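Local coordinates for glycine cleavage system H protein (Mycobacterium tuberculosis, PDB 3IFT) that probably shuttles the methylamine group of glycine from the P protein to the T protein of the glycine cleavage system, on a covalently bound lipoyl cofactor, at residues Ser14-Thr19 and Trp24-Gly29; Gly36-Ala41 and Glu134-Thr139. All blocks are in the same frame, centred on the assembly; numbering follows the deposited sequence.

Contact 1: residues Ser14-Thr19 and Trp24-Gly29; sequences SDLHYT and WIRRSG
L16 meets R26 and W24 through its two methyl branches. CD2 presses on R26 CB at 3.4 Å and lies 3.7 Å from W24 CE3, while CD1 lies near W24 CB and CG; a branched leucine can thus fill the angle between an indole and the aliphatic part of an arginine. Y18 and W24 share a face of the sheet, and the Y18 ring brings CE1 to within 3.6 Å of W24 CB. T19 CG2 meets the CD1 of I25, whose side chain lies on the other face with H17; the T19 and I25 side chains cross at about a right angle.

These residues belong to an antiparallel beta hairpin in which the short strand 17-18 forms the edge of the larger sheet. H17 and I25 are its hydrogen-bonded pair: H17 N donates to I25 O at 2.8 Å, nearly straight at 172°, and I25 N returns the bond to H17 O at 2.7 Å, more bent at 141°. Y18 and W24 follow as a non-hydrogen-bonded pair.

Further out, water replaces direct bonds. D15 and R26 carry opposite charges, yet OD1 reaches NH2 through one water and OD2 reaches NE through another, the latter link weak on the aspartate side. R26 sends CG anti to its own N (chi1 -176°), then bends at chi3, which lays one face of the guanidinium against W24 CZ3, offset toward its rim. Beyond the hairpin, R26 NH2 also bonds Y105 O, W24 NE1 bonds P104 O, and Y18 OH bonds P13 O.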
loop_
_atom_site.group_PDB
_atom_site.type_symbol
_atom_site.label_atom_id
_atom_site.label_comp_id
_atom_site.label_asym_id
_atom_site.label_seq_id
_atom_site.Cartn_x
_atom_site.Cartn_y
_atom_site.Cartn_z
ATOM N N SER A 14 7.107 0.419 12.593
ATOM C CA SER A 14 8.525 0.425 12.316
ATOM C C SER A 14 8.904 -0.721 11.407
ATOM O O SER A 14 10.007 -0.729 10.900
ATOM C CB SER A 14 9.358 0.357 13.611
ATOM O OG SER A 14 9.187 -0.904 14.226
ATOM N N ASP A 15 8.020 -1.709 11.204
ATOM C CA ASP A 15 8.444 -2.913 10.505
ATOM C C ASP A 15 8.034 -2.872 9.045
ATOM O O ASP A 15 8.139 -3.853 8.345
ATOM C CB ASP A 15 7.955 -4.185 11.189
ATOM C CG ASP A 15 6.444 -4.254 11.292
ATOM O OD1 ASP A 15 5.767 -3.215 11.152
ATOM O OD2 ASP A 15 5.942 -5.366 11.499
ATOM N N LEU A 16 7.611 -1.705 8.576
ATOM C CA LEU A 16 7.145 -1.556 7.229
ATOM C C LEU A 16 8.030 -0.606 6.463
ATOM O O LEU A 16 8.784 0.178 7.033
ATOM C CB LEU A 16 5.735 -0.992 7.242
ATOM C CG LEU A 16 4.682 -1.892 7.862
ATOM C CD1 LEU A 16 3.386 -1.108 8.016
ATOM C CD2 LEU A 16 4.510 -3.096 7.009
ATOM N N HIS A 17 7.919 -0.683 5.152
ATOM C CA HIS A 17 8.456 0.346 4.310
ATOM C C HIS A 17 7.311 1.123 3.784
ATOM O O HIS A 17 6.163 0.678 3.844
ATOM C CB HIS A 17 9.248 -0.229 3.156
ATOM C CG HIS A 17 10.577 -0.796 3.561
ATOM N ND1 HIS A 17 10.751 -2.128 3.875
ATOM C CD2 HIS A 17 11.797 -0.216 3.688
ATOM C CE1 HIS A 17 12.024 -2.349 4.164
ATOM N NE2 HIS A 17 12.681 -1.206 4.059
ATOM N N TYR A 18 7.645 2.303 3.277
ATOM C CA TYR A 18 6.671 3.269 2.865
ATOM C C TYR A 18 7.059 3.933 1.608
ATOM O O TYR A 18 8.238 3.974 1.223
ATOM C CB TYR A 18 6.493 4.333 3.925
ATOM C CG TYR A 18 6.054 3.746 5.204
ATOM C CD1 TYR A 18 4.718 3.624 5.489
ATOM C CD2 TYR A 18 6.975 3.212 6.090
ATOM C CE1 TYR A 18 4.294 3.034 6.665
ATOM C CE2 TYR A 18 6.576 2.626 7.250
ATOM C CZ TYR A 18 5.235 2.536 7.554
ATOM O OH TYR A 18 4.806 1.961 8.746
ATOM N N THR A 19 6.038 4.469 0.950
ATOM C CA THR A 19 6.283 5.420 -0.097
ATOM C C THR A 19 5.853 6.777 0.407
ATOM O O THR A 19 5.008 6.896 1.314
ATOM C CB THR A 19 5.495 5.063 -1.354
ATOM O OG1 THR A 19 4.114 5.269 -1.111
ATOM C CG2 THR A 19 5.737 3.607 -1.778
ATOM N N TRP A 24 2.234 1.592 2.369
ATOM C CA TRP A 24 3.165 0.813 3.146
ATOM C C TRP A 24 3.380 -0.478 2.417
ATOM O O TRP A 24 2.560 -0.899 1.607
ATOM C CB TRP A 24 2.698 0.584 4.584
ATOM C CG TRP A 24 1.361 -0.030 4.721
ATOM C CD1 TRP A 24 0.180 0.635 4.856
ATOM C CD2 TRP A 24 1.034 -1.428 4.710
ATOM N NE1 TRP A 24 -0.870 -0.269 4.972
ATOM C CE2 TRP A 24 -0.380 -1.536 4.882
ATOM C CE3 TRP A 24 1.778 -2.592 4.569
ATOM C CZ2 TRP A 24 -1.053 -2.774 4.882
ATOM C CZ3 TRP A 24 1.122 -3.803 4.609
ATOM C CH2 TRP A 24 -0.288 -3.886 4.747
ATOM N N ILE A 25 4.504 -1.091 2.731
ATOM C CA ILE A 25 4.970 -2.288 2.053
ATOM C C ILE A 25 5.502 -3.158 3.147
ATOM O O ILE A 25 6.417 -2.752 3.893
ATOM C CB ILE A 25 6.083 -1.972 1.042
ATOM C CG1 ILE A 25 5.556 -1.002 -0.008
ATOM C CG2 ILE A 25 6.586 -3.283 0.365
ATOM C CD1 ILE A 25 5.912 0.451 0.235
ATOM N N ARG A 26 4.863 -4.313 3.291
ATOM C CA ARG A 26 5.310 -5.334 4.197
ATOM C C ARG A 26 5.877 -6.515 3.433
ATOM O O ARG A 26 5.200 -7.103 2.592
ATOM C CB ARG A 26 4.164 -5.834 5.045
ATOM C CG ARG A 26 4.627 -6.848 6.073
ATOM C CD ARG A 26 3.442 -7.379 6.865
ATOM N NE ARG A 26 2.944 -6.337 7.726
ATOM C CZ ARG A 26 1.709 -5.857 7.745
ATOM N NH1 ARG A 26 0.751 -6.382 6.992
ATOM N NH2 ARG A 26 1.422 -4.860 8.588
ATOM N N ARG A 27 7.092 -6.910 3.756
ATOM C CA ARG A 27 7.615 -8.107 3.110
ATOM C C ARG A 27 6.905 -9.301 3.706
ATOM O O ARG A 27 7.099 -9.604 4.856
ATOM C CB ARG A 27 9.104 -8.235 3.337
ATOM C CG ARG A 27 9.621 -9.519 2.765
ATOM C CD ARG A 27 11.124 -9.516 2.742
ATOM N NE ARG A 27 11.607 -10.363 1.655
ATOM C CZ ARG A 27 12.754 -10.181 1.023
ATOM N NH1 ARG A 27 13.561 -9.177 1.379
ATOM N NH2 ARG A 27 13.104 -11.014 0.049
ATOM N N SER A 28 6.050 -9.950 2.944
ATOM C CA SER A 28 5.308 -11.068 3.495
ATOM C C SER A 28 6.005 -12.401 3.196
ATOM O O SER A 28 5.754 -13.408 3.846
ATOM C CB SER A 28 3.872 -11.073 2.990
ATOM O OG SER A 28 3.789 -10.729 1.637
ATOM N N GLY A 29 6.898 -12.405 2.228
ATOM C CA GLY A 29 7.615 -13.627 1.890
ATOM C C GLY A 29 8.828 -13.242 1.108
ATOM O O GLY A 29 9.060 -12.046 0.839
HETATM O O HOH W 1 3.209 -3.852 10.554
HETATM O O HOH W 2 5.268 -6.078 9.118
HETATM O O HOH W 3 8.284 -5.752 6.122
HETATM O O HOH W 4 9.108 -4.000 4.544
#

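Contact 2: residues Gly36-Ala41 and Glu134-Thr139; sequences GITDYA and EAYRGT
T38 and Y136 join two pieces of backbone that stay well apart: even the nearest CA atoms, those of Y40 and R137, are 9.5 Å apart, and those of T38 and Y136 9.8 Å. The first segment leaves strand 32-37 and turns into helix 39-45, with T38 at the N-cap; the second is a turn and a half of the helix near the C terminus. The length of a tyrosine lets Y136 span this gap, while a threonine suits the cap because its hydroxyl can bond the helix start as its methyl packs.

The Y136 side chain runs out from its helix with CG anti to the backbone N (chi1 -179°), and its hydroxyl meets T38 from the opposite direction. OH and OG1 form a hydrogen bond of 2.7 Å. The methyl of T38 packs beside the phenol, CG2 lying 3.7 Å from both CE2 and CZ, so the threonine offers a polar and an apolar branch to the same ring. The Y136 hydroxyl also bonds H22 ND1, so two hydrogen bonds grip this hydroxyl in a buried setting, and the Y18 ring stacks on the phenol. Y40, in the first turn of helix 39-45, adds a looser touch: its CD2 is 3.7 Å from Y136 OH.

T38 OG1 therefore does two jobs, tying the distant helix down and capping its own. Its chi1 of 65° sets OG1 between the backbone N and the carbonyl carbon, where the first turn of the helix can use it. There A41 N, whose amide has no earlier helical carbonyl to bond, donates to T38 OG1 at 3.1 Å with an angle of 156° at the hydrogen.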
loop_
_atom_site.group_PDB
_atom_site.type_symbol
_atom_site.label_atom_id
_atom_site.label_comp_id
_atom_site.label_asym_id
_atom_site.label_seq_id
_atom_site.Cartn_x
_atom_site.Cartn_y
_atom_site.Cartn_z
ATOM N N GLY A 36 -0.613 -1.550 1.541
ATOM C CA GLY A 36 -1.800 -0.819 1.917
ATOM C C GLY A 36 -1.465 0.641 1.973
ATOM O O GLY A 36 -0.390 1.096 1.530
ATOM N N ILE A 37 -2.410 1.399 2.497
ATOM C CA ILE A 37 -2.170 2.805 2.742
ATOM C C ILE A 37 -1.966 3.011 4.212
ATOM O O ILE A 37 -2.433 2.239 5.053
ATOM C CB ILE A 37 -3.290 3.729 2.219
ATOM C CG1 ILE A 37 -4.660 3.368 2.824
ATOM C CG2 ILE A 37 -3.325 3.711 0.695
ATOM C CD1 ILE A 37 -5.676 4.448 2.560
ATOM N N THR A 38 -1.227 4.051 4.533
ATOM C CA THR A 38 -0.858 4.280 5.915
ATOM C C THR A 38 -2.052 4.770 6.744
ATOM O O THR A 38 -3.069 5.161 6.223
ATOM C CB THR A 38 0.300 5.270 5.946
ATOM O OG1 THR A 38 -0.153 6.518 5.439
ATOM C CG2 THR A 38 1.444 4.715 5.042
ATOM N N ASP A 39 -1.903 4.735 8.047
ATOM C CA ASP A 39 -2.819 5.383 8.959
ATOM C C ASP A 39 -3.067 6.833 8.630
ATOM O O ASP A 39 -4.197 7.289 8.613
ATOM C CB ASP A 39 -2.271 5.261 10.346
ATOM C CG ASP A 39 -3.229 5.723 11.400
ATOM O OD1 ASP A 39 -4.440 5.726 11.146
ATOM O OD2 ASP A 39 -2.742 6.064 12.501
ATOM N N TYR A 40 -1.999 7.555 8.327
ATOM C CA TYR A 40 -2.103 8.935 7.926
ATOM C C TYR A 40 -2.950 9.078 6.669
ATOM O O TYR A 40 -3.808 9.915 6.625
ATOM C CB TYR A 40 -0.707 9.476 7.656
ATOM C CG TYR A 40 -0.689 10.774 6.918
ATOM C CD1 TYR A 40 -0.686 11.981 7.624
ATOM C CD2 TYR A 40 -0.659 10.819 5.541
ATOM C CE1 TYR A 40 -0.651 13.178 6.980
ATOM C CE2 TYR A 40 -0.648 12.029 4.874
ATOM C CZ TYR A 40 -0.604 13.212 5.609
ATOM O OH TYR A 40 -0.565 14.452 4.999
ATOM N N ALA A 41 -2.718 8.220 5.666
ATOM C CA ALA A 41 -3.439 8.285 4.409
ATOM C C ALA A 41 -4.931 8.020 4.609
ATOM O O ALA A 41 -5.772 8.751 4.096
ATOM C CB ALA A 41 -2.872 7.308 3.400
ATOM N N GLU A 134 10.873 5.906 9.734
ATOM C CA GLU A 134 11.390 7.159 10.225
ATOM C C GLU A 134 11.377 8.181 9.093
ATOM O O GLU A 134 10.947 9.323 9.280
ATOM C CB GLU A 134 12.824 6.932 10.720
ATOM C CG GLU A 134 13.281 7.875 11.789
ATOM C CD GLU A 134 14.802 7.799 12.008
ATOM O OE1 GLU A 134 15.327 6.674 12.187
ATOM O OE2 GLU A 134 15.455 8.864 11.968
ATOM N N ALA A 135 11.833 7.756 7.921
ATOM C CA ALA A 135 11.809 8.601 6.744
ATOM C C ALA A 135 10.361 8.920 6.342
ATOM O O ALA A 135 10.036 10.047 5.963
ATOM C CB ALA A 135 12.539 7.936 5.584
ATOM N N TYR A 136 9.483 7.946 6.417
ATOM C CA TYR A 136 8.094 8.241 6.140
ATOM C C TYR A 136 7.538 9.300 7.093
ATOM O O TYR A 136 6.999 10.297 6.659
ATOM C CB TYR A 136 7.243 6.995 6.156
ATOM C CG TYR A 136 5.822 7.316 5.837
ATOM C CD1 TYR A 136 5.463 7.871 4.595
ATOM C CD2 TYR A 136 4.834 7.075 6.751
ATOM C CE1 TYR A 136 4.193 8.169 4.315
ATOM C CE2 TYR A 136 3.536 7.385 6.480
ATOM C CZ TYR A 136 3.205 7.916 5.271
ATOM O OH TYR A 136 1.873 8.205 5.018
ATOM N N ARG A 137 7.652 9.074 8.387
ATOM C CA ARG A 137 7.251 10.089 9.373
ATOM C C ARG A 137 7.796 11.468 9.007
ATOM O O ARG A 137 7.067 12.467 9.014
ATOM C CB ARG A 137 7.748 9.697 10.754
ATOM C CG ARG A 137 7.524 10.737 11.878
ATOM C CD ARG A 137 6.078 10.747 12.388
ATOM N NE ARG A 137 5.730 9.496 13.063
ATOM C CZ ARG A 137 4.491 9.071 13.300
ATOM N NH1 ARG A 137 3.429 9.790 12.926
ATOM N NH2 ARG A 137 4.312 7.910 13.912
ATOM N N GLY A 138 9.078 11.503 8.683
ATOM C CA GLY A 138 9.774 12.714 8.301
ATOM C C GLY A 138 9.082 13.493 7.216
ATOM O O GLY A 138 9.068 14.721 7.259
ATOM N N THR A 139 8.502 12.781 6.250
ATOM C CA THR A 139 7.757 13.410 5.161
ATOM C C THR A 139 6.444 14.018 5.641
ATOM O O THR A 139 5.916 14.917 4.986
ATOM C CB THR A 139 7.466 12.414 3.969
ATOM O OG1 THR A 139 6.405 11.487 4.296
ATOM C CG2 THR A 139 8.733 11.647 3.568
#

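From the N terminus, contact 1 comes first: it closes the short turn of the hairpin between 14-19 and 24-29. The chain then runs into strand 32-37, which pairs with strand 23-29, and contact 2 opens at its end. Contact 2 closes only after 92 more residues, when helix 133-139 returns to the start of helix 39-45. The two are therefore in series, neither nested nor crossed. In space they adjoin, with centres 11 Å apart: W24 N probably bonds G36 O, and Y18 CD1 packs on T38 CG2. Together they tie the edge hairpin, the next strand and the C-terminal helix into one region.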